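Local coordinates for envelope glycoprotein (Bourbon virus, PDB 5ZKX) that probably mediates receptor attachment and low-pH membrane fusion during viral entry as a class III fusion glycoprotein, captured here in its trimeric postfusion form, at residues V32-V37 with R200-F205; K75-D80 with E187-Y192; L279-V284 with E415-D420. One frame throughout, in Å; residues are numbered along the deposited sequence.

Interaction 1: V32-V37 with R200-F205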
ATOM      1  N   VAL A  32      19.979   9.487 -20.636  1.00 32.34           N
ATOM      2  CA  VAL A  32      18.592   9.662 -21.041  1.00 27.66           C
ATOM      3  C   VAL A  32      18.254  11.146 -21.076  1.00 27.62           C
ATOM      4  O   VAL A  32      18.885  11.972 -20.411  1.00 26.74           O
ATOM      5  CB  VAL A  32      17.608   8.924 -20.100  1.00 24.49           C
ATOM      6  CG1 VAL A  32      17.880   7.431 -20.086  1.00 19.84           C
ATOM      7  CG2 VAL A  32      17.687   9.497 -18.690  1.00 21.61           C
ATOM      8  N   THR A  33      17.242  11.475 -21.871  1.00 25.64           N
ATOM      9  CA  THR A  33      16.557  12.754 -21.758  1.00 27.77           C
ATOM     10  C   THR A  33      15.341  12.552 -20.860  1.00 25.31           C
ATOM     11  O   THR A  33      14.514  11.670 -21.117  1.00 25.27           O
ATOM     12  CB  THR A  33      16.147  13.286 -23.130  1.00 32.36           C
ATOM     13  OG1 THR A  33      17.291  13.858 -23.779  1.00 36.46           O
ATOM     14  CG2 THR A  33      15.074  14.353 -22.991  1.00 26.64           C
ATOM     15  N   LYS A  34      15.245  13.346 -19.801  1.00 23.27           N
ATOM     16  CA  LYS A  34      14.210  13.186 -18.790  1.00 26.02           C
ATOM     17  C   LYS A  34      13.244  14.359 -18.883  1.00 26.77           C
ATOM     18  O   LYS A  34      13.648  15.515 -18.715  1.00 27.23           O
ATOM     19  CB  LYS A  34      14.825  13.092 -17.394  1.00 26.59           C
ATOM     20  CG  LYS A  34      13.824  12.885 -16.276  1.00 20.94           C
ATOM     21  CD  LYS A  34      14.483  13.091 -14.927  1.00 24.41           C
ATOM     22  CE  LYS A  34      13.464  13.138 -13.807  1.00 20.56           C
ATOM     23  NZ  LYS A  34      14.122  13.274 -12.476  1.00 19.06           N
ATOM     24  N   THR A  35      11.976  14.060 -19.155  1.00 28.83           N
ATOM     25  CA  THR A  35      10.942  15.073 -19.330  1.00 28.91           C
ATOM     26  C   THR A  35      10.070  15.141 -18.083  1.00 26.92           C
ATOM     27  O   THR A  35       9.550  14.118 -17.631  1.00 25.70           O
ATOM     28  CB  THR A  35      10.080  14.756 -20.552  1.00 25.17           C
ATOM     29  OG1 THR A  35      10.926  14.425 -21.660  1.00 19.93           O
ATOM     30  CG2 THR A  35       9.208  15.948 -20.917  1.00 29.36           C
ATOM     31  N   THR A  36       9.908  16.345 -17.535  1.00 20.42           N
ATOM     32  CA  THR A  36       9.067  16.564 -16.367  1.00 20.60           C
ATOM     33  C   THR A  36       8.121  17.732 -16.621  1.00 24.60           C
ATOM     34  O   THR A  36       8.320  18.538 -17.532  1.00 30.41           O
ATOM     35  CB  THR A  36       9.900  16.832 -15.099  1.00 21.79           C
ATOM     36  OG1 THR A  36      10.784  17.937 -15.321  1.00 28.71           O
ATOM     37  CG2 THR A  36      10.715  15.605 -14.727  1.00 22.55           C
ATOM     38  N   VAL A  37       7.068  17.798 -15.810  1.00 32.02           N
ATOM     39  CA  VAL A  37       6.077  18.867 -15.891  1.00 28.83           C
ATOM     40  C   VAL A  37       5.867  19.469 -14.509  1.00 32.71           C
ATOM     41  O   VAL A  37       4.767  19.923 -14.175  1.00 31.44           O
ATOM     42  CB  VAL A  37       4.754  18.351 -16.483  1.00 25.91           C
ATOM     43  CG1 VAL A  37       4.871  18.242 -17.987  1.00 33.29           C
ATOM     44  CG2 VAL A  37       4.394  17.000 -15.886  1.00 23.92           C
ATOM     45  N   ARG A 200       9.592  20.416 -19.247  1.00 38.63           N
ATOM     46  CA  ARG A 200      11.018  20.608 -19.030  1.00 39.62           C
ATOM     47  C   ARG A 200      11.754  19.311 -19.336  1.00 36.10           C
ATOM     48  O   ARG A 200      11.298  18.225 -18.964  1.00 31.93           O
ATOM     49  CB  ARG A 200      11.309  21.047 -17.592  1.00 37.80           C
ATOM     50  CG  ARG A 200      12.764  20.876 -17.181  1.00 40.99           C
ATOM     51  CD  ARG A 200      13.073  21.551 -15.855  1.00 48.30           C
ATOM     52  NE  ARG A 200      14.451  22.033 -15.808  1.00 63.52           N
ATOM     53  CZ  ARG A 200      15.457  21.375 -15.238  1.00 60.99           C
ATOM     54  NH1 ARG A 200      16.679  21.892 -15.249  1.00 57.45           N
ATOM     55  NH2 ARG A 200      15.243  20.203 -14.655  1.00 53.89           N
ATOM     56  N   ALA A 201      12.886  19.428 -20.028  1.00 49.95           N
ATOM     57  CA  ALA A 201      13.702  18.280 -20.401  1.00 52.85           C
ATOM     58  C   ALA A 201      15.131  18.506 -19.934  1.00 50.79           C
ATOM     59  O   ALA A 201      15.703  19.576 -20.167  1.00 55.14           O
ATOM     60  CB  ALA A 201      13.669  18.041 -21.915  1.00 43.01           C
ATOM     61  N   GLU A 202      15.700  17.501 -19.275  1.00 42.75           N
ATOM     62  CA  GLU A 202      17.088  17.537 -18.844  1.00 41.02           C
ATOM     63  C   GLU A 202      17.784  16.262 -19.294  1.00 38.55           C
ATOM     64  O   GLU A 202      17.165  15.199 -19.396  1.00 38.60           O
ATOM     65  CB  GLU A 202      17.206  17.694 -17.320  1.00 40.49           C
ATOM     66  CG  GLU A 202      16.569  16.564 -16.527  1.00 45.02           C
ATOM     67  CD  GLU A 202      16.902  16.625 -15.047  1.00 50.71           C
ATOM     68  OE1 GLU A 202      17.478  17.643 -14.606  1.00 58.83           O
ATOM     69  OE2 GLU A 202      16.590  15.652 -14.326  1.00 50.42           O
ATOM     70  N   THR A 203      19.075  16.385 -19.585  1.00 29.75           N
ATOM     71  CA  THR A 203      19.910  15.231 -19.886  1.00 29.79           C
ATOM     72  C   THR A 203      20.600  14.771 -18.610  1.00 27.35           C
ATOM     73  O   THR A 203      21.206  15.578 -17.900  1.00 24.56           O
ATOM     74  CB  THR A 203      20.947  15.573 -20.954  1.00 25.45           C
ATOM     75  OG1 THR A 203      20.296  16.206 -22.061  1.00 34.02           O
ATOM     76  CG2 THR A 203      21.650  14.310 -21.439  1.00 24.63           C
ATOM     77  N   LYS A 204      20.498  13.480 -18.316  1.00 24.79           N
ATOM     78  CA  LYS A 204      21.125  12.945 -17.118  1.00 29.14           C
ATOM     79  C   LYS A 204      21.392  11.461 -17.321  1.00 30.81           C
ATOM     80  O   LYS A 204      20.878  10.837 -18.253  1.00 31.75           O
ATOM     81  CB  LYS A 204      20.256  13.187 -15.879  1.00 36.86           C
ATOM     82  CG  LYS A 204      18.965  12.383 -15.853  1.00 28.98           C
ATOM     83  CD  LYS A 204      18.159  12.686 -14.605  1.00 25.48           C
ATOM     84  CE  LYS A 204      18.934  12.330 -13.346  1.00 26.55           C
ATOM     85  NZ  LYS A 204      18.127  12.543 -12.109  1.00 20.83           N
ATOM     86  N   PHE A 205      22.224  10.911 -16.439  1.00 32.61           N
ATOM     87  CA  PHE A 205      22.499   9.481 -16.381  1.00 32.05           C
ATOM     88  C   PHE A 205      21.716   8.883 -15.224  1.00 31.15           C
ATOM     89  O   PHE A 205      21.742   9.420 -14.112  1.00 41.17           O
ATOM     90  CB  PHE A 205      23.993   9.203 -16.184  1.00 30.56           C
ATOM     91  CG  PHE A 205      24.869   9.762 -17.263  1.00 30.03           C
ATOM     92  CD1 PHE A 205      25.348  11.060 -17.184  1.00 32.10           C
ATOM     93  CD2 PHE A 205      25.227   8.986 -18.352  1.00 34.74           C
ATOM     94  CE1 PHE A 205      26.158  11.575 -18.179  1.00 41.50           C
ATOM     95  CE2 PHE A 205      26.036   9.493 -19.348  1.00 33.09           C
ATOM     96  CZ  PHE A 205      26.503  10.789 -19.263  1.00 37.46           C
TER
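Val32 to Thr36 pair with Arg200 to Lys204 as neighbouring antiparallel strands of a mixed sheet, Thr33 facing Thr203 and Thr35 facing Ala201 in non-hydrogen-bonded pairs. Six backbone hydrogen bonds join the edges, two at each of the pairs Val32-Lys204, Lys34-Glu202 and Thr36-Arg200. Lys34 N to Glu202 O is short at 2.7 Å; Glu202 N comes to Lys34 O tilted 22° from the carbonyl plane. Between the pairs, CA-H...O contacts supplement these bonds, such as Ala201 CA to Lys34 O at 3.2 Å.

Charge gathers on the face of Lys34, Glu202 and Lys204. Lys34 CG is anti to the backbone N (chi1 -178°), and the extended chain runs beside Glu202, pointing the same way. Glu202 has two weak partners: OE2 makes a long salt bridge of 3.9 Å to Lys34 NZ across the strands, OE1 a weak one of 3.4 Å to Arg200 NH2 within its own. Lys34 NZ and Lys204 NZ are 4.1 Å apart, a repulsion probably offset by Asp238, which forms a salt bridge with each.

The apolar contacts are between aliphatic parts. Thr33 CG2 meets Ala201 CB on the other face, while nearer the backbone Lys34 CD touches Lys204 CD at 3.7 Å.

Interaction 2: K75-D80 with E187-Y192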
ATOM      1  N   LYS A  75     -24.236  27.898 -11.384  1.00 30.13           N
ATOM      2  CA  LYS A  75     -23.693  29.145 -11.918  1.00 32.33           C
ATOM      3  C   LYS A  75     -22.198  29.151 -11.638  1.00 29.99           C
ATOM      4  O   LYS A  75     -21.723  29.847 -10.728  1.00 32.56           O
ATOM      5  CB  LYS A  75     -24.396  30.362 -11.319  1.00 37.48           C
ATOM      6  CG  LYS A  75     -25.711  30.711 -12.007  1.00 39.83           C
ATOM      7  CD  LYS A  75     -25.486  31.229 -13.422  1.00 38.10           C
ATOM      8  CE  LYS A  75     -26.740  31.077 -14.272  1.00 41.22           C
ATOM      9  NZ  LYS A  75     -26.519  31.493 -15.688  1.00 50.82           N
ATOM     10  N   PRO A  76     -21.426  28.380 -12.396  1.00 24.06           N
ATOM     11  CA  PRO A  76     -19.981  28.320 -12.173  1.00 25.78           C
ATOM     12  C   PRO A  76     -19.341  29.667 -12.455  1.00 27.40           C
ATOM     13  O   PRO A  76     -19.672  30.322 -13.455  1.00 30.69           O
ATOM     14  CB  PRO A  76     -19.511  27.254 -13.173  1.00 25.23           C
ATOM     15  CG  PRO A  76     -20.558  27.245 -14.229  1.00 21.29           C
ATOM     16  CD  PRO A  76     -21.846  27.544 -13.536  1.00 22.63           C
ATOM     17  N   PRO A  77     -18.438  30.120 -11.590  1.00 26.12           N
ATOM     18  CA  PRO A  77     -17.844  31.449 -11.776  1.00 22.84           C
ATOM     19  C   PRO A  77     -17.039  31.535 -13.061  1.00 23.26           C
ATOM     20  O   PRO A  77     -16.555  30.532 -13.590  1.00 28.35           O
ATOM     21  CB  PRO A  77     -16.946  31.612 -10.543  1.00 23.88           C
ATOM     22  CG  PRO A  77     -16.696  30.220 -10.063  1.00 22.52           C
ATOM     23  CD  PRO A  77     -17.944  29.455 -10.374  1.00 23.60           C
ATOM     24  N   THR A  78     -16.911  32.756 -13.572  1.00 35.57           N
ATOM     25  CA  THR A  78     -16.081  32.996 -14.739  1.00 34.33           C
ATOM     26  C   THR A  78     -14.607  32.929 -14.345  1.00 36.93           C
ATOM     27  O   THR A  78     -14.252  32.774 -13.173  1.00 33.77           O
ATOM     28  CB  THR A  78     -16.412  34.348 -15.363  1.00 34.49           C
ATOM     29  OG1 THR A  78     -15.912  35.394 -14.523  1.00 36.08           O
ATOM     30  CG2 THR A  78     -17.915  34.507 -15.518  1.00 35.50           C
ATOM     31  N   LYS A  79     -13.738  33.060 -15.349  1.00 43.07           N
ATOM     32  CA  LYS A  79     -12.301  33.006 -15.100  1.00 35.73           C
ATOM     33  C   LYS A  79     -11.867  34.115 -14.152  1.00 36.10           C
ATOM     34  O   LYS A  79     -11.213  33.855 -13.135  1.00 37.80           O
ATOM     35  CB  LYS A  79     -11.541  33.096 -16.422  1.00 33.15           C
ATOM     36  CG  LYS A  79     -10.115  32.578 -16.366  1.00 38.14           C
ATOM     37  CD  LYS A  79      -9.441  32.718 -17.724  1.00 46.01           C
ATOM     38  CE  LYS A  79      -8.030  32.150 -17.713  1.00 49.72           C
ATOM     39  NZ  LYS A  79      -7.434  32.132 -19.081  1.00 46.12           N
ATOM     40  N   ASP A  80     -12.234  35.361 -14.464  1.00 36.21           N
ATOM     41  CA  ASP A  80     -11.845  36.484 -13.613  1.00 35.85           C
ATOM     42  C   ASP A  80     -12.527  36.424 -12.255  1.00 34.53           C
ATOM     43  O   ASP A  80     -11.933  36.823 -11.248  1.00 37.49           O
ATOM     44  CB  ASP A  80     -12.165  37.804 -14.310  1.00 38.74           C
ATOM     45  CG  ASP A  80     -11.703  37.824 -15.757  1.00 49.93           C
ATOM     46  OD1 ASP A  80     -10.648  37.223 -16.057  1.00 49.11           O
ATOM     47  OD2 ASP A  80     -12.397  38.437 -16.596  1.00 55.56           O
ATOM     48  N   GLU A 187     -21.384  22.728 -11.549  1.00 28.79           N
ATOM     49  CA  GLU A 187     -21.253  23.771 -10.536  1.00 27.83           C
ATOM     50  C   GLU A 187     -19.841  24.326 -10.452  1.00 29.05           C
ATOM     51  O   GLU A 187     -19.661  25.464 -10.007  1.00 29.11           O
ATOM     52  CB  GLU A 187     -21.641  23.224  -9.160  1.00 28.78           C
ATOM     53  CG  GLU A 187     -23.085  23.436  -8.764  1.00 31.94           C
ATOM     54  CD  GLU A 187     -23.416  22.809  -7.418  1.00 32.90           C
ATOM     55  OE1 GLU A 187     -24.291  21.919  -7.370  1.00 33.41           O
ATOM     56  OE2 GLU A 187     -22.800  23.203  -6.406  1.00 35.02           O
ATOM     57  N   PHE A 188     -18.843  23.553 -10.859  1.00 25.75           N
ATOM     58  CA  PHE A 188     -17.458  23.838 -10.525  1.00 21.10           C
ATOM     59  C   PHE A 188     -16.730  24.493 -11.688  1.00 21.55           C
ATOM     60  O   PHE A 188     -17.027  24.243 -12.858  1.00 26.59           O
ATOM     61  CB  PHE A 188     -16.729  22.556 -10.118  1.00 20.99           C
ATOM     62  CG  PHE A 188     -17.286  21.907  -8.882  1.00 23.43           C
ATOM     63  CD1 PHE A 188     -16.692  22.109  -7.648  1.00 22.72           C
ATOM     64  CD2 PHE A 188     -18.400  21.087  -8.954  1.00 24.58           C
ATOM     65  CE1 PHE A 188     -17.201  21.512  -6.513  1.00 23.37           C
ATOM     66  CE2 PHE A 188     -18.911  20.488  -7.823  1.00 22.43           C
ATOM     67  CZ  PHE A 188     -18.312  20.701  -6.603  1.00 22.22           C
ATOM     68  N   SER A 189     -15.768  25.342 -11.343  1.00 20.70           N
ATOM     69  CA  SER A 189     -14.836  25.926 -12.293  1.00 25.16           C
ATOM     70  C   SER A 189     -13.423  25.691 -11.782  1.00 25.75           C
ATOM     71  O   SER A 189     -13.152  25.835 -10.585  1.00 18.72           O
ATOM     72  CB  SER A 189     -15.091  27.428 -12.492  1.00 25.63           C
ATOM     73  OG  SER A 189     -16.241  27.651 -13.289  1.00 25.70           O
ATOM     74  N   TYR A 190     -12.528  25.320 -12.693  1.00 25.00           N
ATOM     75  CA  TYR A 190     -11.157  24.972 -12.353  1.00 20.25           C
ATOM     76  C   TYR A 190     -10.199  25.859 -13.129  1.00 20.63           C
ATOM     77  O   TYR A 190     -10.333  26.007 -14.348  1.00 19.67           O
ATOM     78  CB  TYR A 190     -10.871  23.505 -12.657  1.00 17.11           C
ATOM     79  CG  TYR A 190     -11.895  22.540 -12.110  1.00 18.48           C
ATOM     80  CD1 TYR A 190     -11.690  21.897 -10.902  1.00 17.26           C
ATOM     81  CD2 TYR A 190     -13.060  22.261 -12.812  1.00 17.99           C
ATOM     82  CE1 TYR A 190     -12.616  21.009 -10.403  1.00 18.27           C
ATOM     83  CE2 TYR A 190     -13.990  21.376 -12.323  1.00 18.83           C
ATOM     84  CZ  TYR A 190     -13.763  20.753 -11.115  1.00 17.54           C
ATOM     85  OH  TYR A 190     -14.690  19.865 -10.620  1.00 22.66           O
ATOM     86  N   LEU A 191      -9.233  26.439 -12.422  1.00 20.69           N
ATOM     87  CA  LEU A 191      -8.191  27.256 -13.028  1.00 24.33           C
ATOM     88  C   LEU A 191      -6.832  26.786 -12.532  1.00 27.72           C
ATOM     89  O   LEU A 191      -6.593  26.723 -11.321  1.00 24.38           O
ATOM     90  CB  LEU A 191      -8.388  28.735 -12.701  1.00 21.15           C
ATOM     91  CG  LEU A 191      -7.324  29.672 -13.267  1.00 25.36           C
ATOM     92  CD1 LEU A 191      -7.470  29.800 -14.776  1.00 28.94           C
ATOM     93  CD2 LEU A 191      -7.401  31.030 -12.589  1.00 22.48           C
ATOM     94  N   TYR A 192      -5.946  26.461 -13.469  1.00 29.31           N
ATOM     95  CA  TYR A 192      -4.595  26.003 -13.166  1.00 25.95           C
ATOM     96  C   TYR A 192      -3.608  26.983 -13.783  1.00 25.40           C
ATOM     97  O   TYR A 192      -3.578  27.151 -15.007  1.00 30.07           O
ATOM     98  CB  TYR A 192      -4.374  24.587 -13.699  1.00 29.32           C
ATOM     99  CG  TYR A 192      -2.952  24.090 -13.605  1.00 24.25           C
ATOM    100  CD1 TYR A 192      -2.186  23.918 -14.746  1.00 22.20           C
ATOM    101  CD2 TYR A 192      -2.383  23.779 -12.381  1.00 23.57           C
ATOM    102  CE1 TYR A 192      -0.892  23.458 -14.673  1.00 22.46           C
ATOM    103  CE2 TYR A 192      -1.087  23.316 -12.297  1.00 25.31           C
ATOM    104  CZ  TYR A 192      -0.346  23.158 -13.449  1.00 26.13           C
ATOM    105  OH  TYR A 192       0.948  22.698 -13.384  1.00 26.63           O
TER
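Ser189 and Leu191 reach the 75-80 segment through their side-chain torsions: Ser189 OG stands anti to its carbonyl carbon (chi1 -75°), close to Pro76 CB and Pro77 O, and Leu191 CG is anti to its backbone N (chi1 179°), chi2 of 72° then turning CD1 toward Lys79. The Lys79 chain is extended and crosses Leu191 at about a right angle, with CE 3.8 Å from Leu191 CD1 and CG at 4.2 Å from the same methyl. The contact is thus made by the aliphatic part of the lysine.

A single hydrogen bond crosses the interface. Ser189 OG donates to Pro77 O at 2.9 Å, in the carbonyl plane on a lone pair, and is also hydrogen-bonded to Thr184 OG1, so two partners grip the hydroxyl.

Pro76 to Lys79, leading into helix 79-88, run in nearly the same direction as 187-191 across one face of an antiparallel sheet. Thr78 N-caps that helix through Glu81 N. Phe188 points away from this contact, and both it and Tyr190 touch helix 422-437, so the strand lies between two helices; Leu82 adds to the packing on Ser189 and Leu191.

The prolines close the polar group in. Pro76 CB lies 3.3 Å from Ser189 OG and 3.6 Å from Glu187 O, while Pro77 CG rests on Ser189 CB at 4.0 Å.

Interaction 3: L279-V284 with E415-D420; sequences LHAASV and EGVVSD
Where the chain passes from helix 276-279 to the long central helix 284-329, Leu279 and Ala281 meet Val417 and Val418 of the C-terminal segment, which here passes the N-terminal end of helix 284-329 before entering helix 422-437. Val417 wedges against the backbone: its CB sits 3.3 Å from Leu279 O, and CG1, anti to its own carbonyl carbon (chi1 -58°), lies 3.4 Å from the same oxygen. The same methyl reaches on to Ala281, 3.9 Å from CA and 4.0 Å from CB.

Leu279 and Val418 form the second apolar patch, lying side by side and pointing the same way. Leu279 CD2 makes the touch, 3.7 Å from Val418 CB and 3.7 Å from Val418 CG2, so one leucine methyl is set against the branch point of the valine.

No direct hydrogen bond crosses between the two segments; a water does the work. It donates to Leu279 O at 3.0 Å and accepts from Ser419 N at 2.9 Å, serving a carbonyl that is otherwise pressed by valine carbons. Gly416, just before Val417, has a positive phi of 93° with psi -165°, angles at which a CB would collide with the carbonyl O of Glu415. Ser283 is the N-cap of helix 284-329, its OG bonded to Asp286 N.

Neighbouring subunits close round the contact. Ala281 packs on Ala281 of both other subunits, and Asp286 OD2 of the second subunit accepts from Glu415 N and Gly416 N. A C-terminal segment packed beside the start of a central three-helix bundle, and clasped by another subunit, is consistent with the folded-back postfusion trimer of class III fusion proteins such as baculovirus gp64.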
ATOM      1  N   LEU A 279      -5.092   5.751  -9.344  1.00 13.80           N
ATOM      2  CA  LEU A 279      -6.430   6.000  -8.818  1.00 12.54           C
ATOM      3  C   LEU A 279      -6.794   5.015  -7.715  1.00 13.98           C
ATOM      4  O   LEU A 279      -7.295   5.412  -6.658  1.00 13.00           O
ATOM      5  CB  LEU A 279      -7.474   5.910  -9.936  1.00  9.09           C
ATOM      6  CG  LEU A 279      -7.347   6.747 -11.205  1.00 13.46           C
ATOM      7  CD1 LEU A 279      -8.481   6.385 -12.152  1.00 14.27           C
ATOM      8  CD2 LEU A 279      -7.358   8.233 -10.901  1.00 10.97           C
ATOM      9  N   HIS A 280      -6.551   3.730  -7.953  1.00 19.95           N
ATOM     10  CA  HIS A 280      -6.986   2.676  -7.053  1.00 18.56           C
ATOM     11  C   HIS A 280      -5.935   2.416  -5.983  1.00 21.14           C
ATOM     12  O   HIS A 280      -4.733   2.396  -6.261  1.00 17.10           O
ATOM     13  CB  HIS A 280      -7.270   1.394  -7.834  1.00 18.72           C
ATOM     14  CG  HIS A 280      -8.377   1.532  -8.831  1.00 16.44           C
ATOM     15  ND1 HIS A 280      -8.607   0.601  -9.821  1.00 15.84           N
ATOM     16  CD2 HIS A 280      -9.319   2.491  -8.990  1.00 17.79           C
ATOM     17  CE1 HIS A 280      -9.644   0.981 -10.548  1.00 18.48           C
ATOM     18  NE2 HIS A 280     -10.094   2.125 -10.064  1.00 19.52           N
ATOM     19  N   ALA A 281      -6.403   2.211  -4.759  1.00 29.00           N
ATOM     20  CA  ALA A 281      -5.506   2.013  -3.637  1.00 27.01           C
ATOM     21  C   ALA A 281      -5.011   0.571  -3.589  1.00 27.98           C
ATOM     22  O   ALA A 281      -5.584  -0.335  -4.200  1.00 29.13           O
ATOM     23  CB  ALA A 281      -6.205   2.374  -2.327  1.00 31.30           C
ATOM     24  N   ALA A 282      -3.920   0.372  -2.858  1.00 22.26           N
ATOM     25  CA  ALA A 282      -3.376  -0.958  -2.638  1.00 19.20           C
ATOM     26  C   ALA A 282      -3.924  -1.524  -1.338  1.00 17.41           C
ATOM     27  O   ALA A 282      -4.008  -0.821  -0.329  1.00 24.09           O
ATOM     28  CB  ALA A 282      -1.850  -0.918  -2.600  1.00 17.16           C
ATOM     29  N   SER A 283      -4.300  -2.797  -1.367  1.00 12.22           N
ATOM     30  CA  SER A 283      -4.917  -3.406  -0.203  1.00 13.48           C
ATOM     31  C   SER A 283      -3.862  -3.811   0.823  1.00 18.02           C
ATOM     32  O   SER A 283      -2.688  -4.014   0.506  1.00 17.47           O
ATOM     33  CB  SER A 283      -5.742  -4.626  -0.609  1.00 16.27           C
ATOM     34  OG  SER A 283      -4.907  -5.734  -0.890  1.00 17.20           O
ATOM     35  N   VAL A 284      -4.311  -3.923   2.079  1.00 21.21           N
ATOM     36  CA  VAL A 284      -3.469  -4.436   3.157  1.00 16.18           C
ATOM     37  C   VAL A 284      -2.875  -5.781   2.777  1.00 19.83           C
ATOM     38  O   VAL A 284      -1.736  -6.097   3.144  1.00 19.11           O
ATOM     39  CB  VAL A 284      -4.289  -4.524   4.464  1.00 19.48           C
ATOM     40  CG1 VAL A 284      -3.601  -5.415   5.491  1.00 15.02           C
ATOM     41  CG2 VAL A 284      -4.534  -3.136   5.033  1.00 19.35           C
ATOM     42  N   GLU A 415       2.946   8.528  -2.868  1.00 21.75           N
ATOM     43  CA  GLU A 415       2.151   9.731  -3.079  1.00 26.28           C
ATOM     44  C   GLU A 415       0.657   9.563  -2.836  1.00 26.31           C
ATOM     45  O   GLU A 415      -0.028  10.573  -2.650  1.00 32.90           O
ATOM     46  CB  GLU A 415       2.351  10.265  -4.508  1.00 25.08           C
ATOM     47  CG  GLU A 415       3.627  11.063  -4.703  1.00 26.13           C
ATOM     48  CD  GLU A 415       3.636  11.848  -6.005  1.00 38.67           C
ATOM     49  OE1 GLU A 415       2.832  11.528  -6.907  1.00 38.72           O
ATOM     50  OE2 GLU A 415       4.445  12.792  -6.125  1.00 37.22           O
ATOM     51  N   GLY A 416       0.133   8.345  -2.840  1.00 14.92           N
ATOM     52  CA  GLY A 416      -1.286   8.147  -2.601  1.00 13.75           C
ATOM     53  C   GLY A 416      -2.103   8.116  -3.876  1.00 15.11           C
ATOM     54  O   GLY A 416      -1.585   7.990  -4.990  1.00 16.65           O
ATOM     55  N   VAL A 417      -3.420   8.245  -3.703  1.00 17.98           N
ATOM     56  CA  VAL A 417      -4.365   8.136  -4.809  1.00 20.96           C
ATOM     57  C   VAL A 417      -4.873   9.519  -5.205  1.00 16.58           C
ATOM     58  O   VAL A 417      -4.732  10.502  -4.474  1.00 17.07           O
ATOM     59  CB  VAL A 417      -5.540   7.190  -4.465  1.00 19.75           C
ATOM     60  CG1 VAL A 417      -5.017   5.809  -4.109  1.00 14.45           C
ATOM     61  CG2 VAL A 417      -6.378   7.765  -3.335  1.00 17.16           C
ATOM     62  N   VAL A 418      -5.488   9.589  -6.391  1.00 15.76           N
ATOM     63  CA  VAL A 418      -5.927  10.869  -6.945  1.00 21.09           C
ATOM     64  C   VAL A 418      -7.091  11.445  -6.142  1.00 22.71           C
ATOM     65  O   VAL A 418      -7.136  12.650  -5.868  1.00 18.43           O
ATOM     66  CB  VAL A 418      -6.294  10.709  -8.433  1.00 21.48           C
ATOM     67  CG1 VAL A 418      -7.203  11.840  -8.891  1.00 23.02           C
ATOM     68  CG2 VAL A 418      -5.037  10.662  -9.292  1.00 21.84           C
ATOM     69  N   SER A 419      -8.054  10.599  -5.760  1.00 22.19           N
ATOM     70  CA  SER A 419      -9.216  11.091  -5.025  1.00 20.55           C
ATOM     71  C   SER A 419      -8.820  11.744  -3.707  1.00 21.53           C
ATOM     72  O   SER A 419      -9.542  12.609  -3.201  1.00 26.96           O
ATOM     73  CB  SER A 419     -10.205   9.949  -4.782  1.00 20.92           C
ATOM     74  OG  SER A 419      -9.550   8.789  -4.300  1.00 22.47           O
ATOM     75  N   ASP A 420      -7.675  11.361  -3.144  1.00 18.00           N
ATOM     76  CA  ASP A 420      -7.213  11.944  -1.891  1.00 13.30           C
ATOM     77  C   ASP A 420      -6.573  13.312  -2.071  1.00 11.92           C
ATOM     78  O   ASP A 420      -6.230  13.946  -1.069  1.00 13.48           O
ATOM     79  CB  ASP A 420      -6.213  11.010  -1.210  1.00 13.61           C
ATOM     80  CG  ASP A 420      -6.884   9.874  -0.474  1.00 14.88           C
ATOM     81  OD1 ASP A 420      -8.076  10.000  -0.126  1.00 18.84           O
ATOM     82  OD2 ASP A 420      -6.211   8.852  -0.237  1.00 19.56           O
TER
HETATM   83  O   HOH W   1      -8.718   8.006  -6.820  1.00 20.32           O

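Interaction 1 is a surface contact, whereas interactions 2 and 3 are partly buried; their centres lie about 27 to 33 Å apart and none touches another. Interactions 1 and 2 use successive strands of the chain, 188-192 and 200-210, which belong to different sheets. Interactions 2 and 3 share a link through helix 422-437: 415-420 leads into it, and it covers the face of strand 188-192 turned away from 75-80. The chemistry follows the place: a regular backbone ladder with a charged cluster completed by Asp238 at the surface, one serine bond among prolines and aliphatic carbons next to the start of helix 79-88, and valine packing with a water bridge where three subunits meet.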